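Local coordinates for RNA polymerase sigma factor SIGMA-28 (FliA) (Aquifex aeolicus, PDB 1RP3) that is the flagellar sigma factor, which directs RNA polymerase to promoters and is held inactive by the anti-sigma factor FlgM, at the interface of chains A and B. Residues are numbered along the deposited sequence; one frame, centred on the assembly and turned at random. Chains: chain A, RNA polymerase sigma factor SIGMA-28 (FliA); chain B, anti sigma factor FlgM.

The interface of chains A and B. Residues chain A 185, 193, 196-197, 200, 231; chain B 79, 83.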
loop_
_atom_site.group_PDB
_atom_site.type_symbol
_atom_site.label_atom_id
_atom_site.label_comp_id
_atom_site.label_asym_id
_atom_site.label_seq_id
_atom_site.Cartn_x
_atom_site.Cartn_y
_atom_site.Cartn_z
ATOM N N VAL A 185 -7.671 -5.426 16.177
ATOM C CA VAL A 185 -7.513 -6.673 15.440
ATOM C C VAL A 185 -8.204 -7.847 16.129
ATOM O O VAL A 185 -8.869 -8.653 15.478
ATOM C CB VAL A 185 -6.020 -6.993 15.214
ATOM C CG1 VAL A 185 -5.846 -8.401 14.665
ATOM C CG2 VAL A 185 -5.417 -5.975 14.251
ATOM N N LYS A 193 -10.124 -11.964 9.795
ATOM C CA LYS A 193 -8.771 -11.907 10.328
ATOM C C LYS A 193 -7.837 -12.724 9.444
ATOM O O LYS A 193 -6.744 -12.267 9.112
ATOM C CB LYS A 193 -8.767 -12.441 11.761
ATOM C CG LYS A 193 -7.456 -12.290 12.512
ATOM C CD LYS A 193 -7.597 -12.717 13.979
ATOM C CE LYS A 193 -8.578 -11.818 14.727
ATOM N NZ LYS A 193 -8.839 -12.276 16.123
ATOM N N ILE A 196 -7.222 -10.878 6.248
ATOM C CA ILE A 196 -6.339 -9.749 6.488
ATOM C C ILE A 196 -4.895 -10.209 6.615
ATOM O O ILE A 196 -3.990 -9.578 6.068
ATOM C CB ILE A 196 -6.742 -8.956 7.746
ATOM C CG1 ILE A 196 -8.072 -8.241 7.516
ATOM C CG2 ILE A 196 -5.688 -7.917 8.077
ATOM C CD1 ILE A 196 -8.044 -7.238 6.375
ATOM N N GLN A 197 -4.681 -11.336 7.289
ATOM C CA GLN A 197 -3.326 -11.835 7.464
ATOM C C GLN A 197 -2.720 -12.253 6.127
ATOM O O GLN A 197 -1.566 -11.917 5.832
ATOM C CB GLN A 197 -3.284 -12.995 8.467
ATOM C CG GLN A 197 -1.867 -13.490 8.771
ATOM C CD GLN A 197 -1.809 -14.513 9.910
ATOM O OE1 GLN A 197 -2.278 -14.260 11.029
ATOM N NE2 GLN A 197 -1.201 -15.658 9.636
ATOM N N PHE A 200 -2.086 -8.749 4.099
ATOM C CA PHE A 200 -1.083 -7.822 4.603
ATOM C C PHE A 200 0.157 -8.416 5.231
ATOM O O PHE A 200 1.232 -7.832 5.130
ATOM C CB PHE A 200 -1.721 -6.836 5.583
ATOM C CG PHE A 200 -2.755 -5.948 4.959
ATOM C CD1 PHE A 200 -4.081 -6.338 4.920
ATOM C CD2 PHE A 200 -2.410 -4.694 4.465
ATOM C CE1 PHE A 200 -5.059 -5.492 4.395
ATOM C CE2 PHE A 200 -3.383 -3.838 3.935
ATOM C CZ PHE A 200 -4.711 -4.239 3.906
ATOM N N LEU A 231 -11.892 -2.042 11.311
ATOM C CA LEU A 231 -10.668 -1.443 11.825
ATOM C C LEU A 231 -10.710 0.076 11.880
ATOM O O LEU A 231 -10.292 0.660 12.874
ATOM C CB LEU A 231 -9.450 -1.919 11.021
ATOM C CG LEU A 231 -9.134 -3.416 11.123
ATOM C CD1 LEU A 231 -8.128 -3.839 10.065
ATOM C CD2 LEU A 231 -8.630 -3.744 12.504
ATOM N N VAL B 79 -1.160 -10.074 12.201
ATOM C CA VAL B 79 -2.082 -9.150 11.548
ATOM C C VAL B 79 -1.676 -7.723 11.884
ATOM O O VAL B 79 -1.778 -6.823 11.052
ATOM C CB VAL B 79 -3.543 -9.394 12.008
ATOM C CG1 VAL B 79 -4.493 -8.412 11.343
ATOM C CG2 VAL B 79 -3.960 -10.822 11.696
ATOM N N LEU B 83 -0.511 -4.889 9.138
ATOM C CA LEU B 83 -1.124 -3.580 8.975
ATOM C C LEU B 83 -0.164 -2.438 9.267
ATOM O O LEU B 83 -0.076 -1.479 8.498
ATOM C CB LEU B 83 -2.377 -3.469 9.845
ATOM C CG LEU B 83 -3.442 -4.531 9.569
ATOM C CD1 LEU B 83 -4.435 -4.597 10.724
ATOM C CD2 LEU B 83 -4.144 -4.233 8.246
#
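B:Val79 packs against A:Ile196 and A:Val185, and B:Leu83, one turn further along FlgM helix 76-87, continues the contact, so that the two side chains sit among sigma-factor helices 167-185, 190-201 and 217-236. The residues from A:Val185 to A:Leu231 fall in the sigma-70 region 4 family. Most of the contact is aliphatic packing. CG1 of B:Val79 lies anti to its own backbone N (chi1 179°), which brings it 3.5 Å from A:Ile196 CG2, with the two side chains at roughly right angles. The same methyl meets A:Val185 CG1 at 3.6 Å, so B:Val79 is gripped from two helices at once. A:Val185 also sends CG2 to 3.9 Å from B:Leu83 CD1, the two side chains running past one another in opposite directions. With an alanine in place of A:Val185, both methyls would be gone, and B:Val79 CG1 and B:Leu83 CD1 would probably lose their support from helix 167-185. Against A:Leu231 the approach is tip to tip, CD1 to B:Leu83 CD1 at 3.8 Å. A:Ile196 CG2 also reaches B:Leu83 CD2, at 4.0 Å.

Among the polar residues, A:Lys193 touches through its aliphatic chain, CG lying 3.9 Å from B:Val79 CG2. A:Gln197 brings both CB and its side-chain amide oxygen to the same methyl, OE1 at 3.9 Å from B:Val79 CG2.

The CH-pi contact uses the CD2 branch of B:Leu83. A:Phe200, with chi2 at 90°, turns one ring face toward this leucine, while A:Ile196 O lies at the ring edge, in its plane. B:Leu83 CD2 sits over the ring centre, 3.9 Å from A:Phe200 CD1.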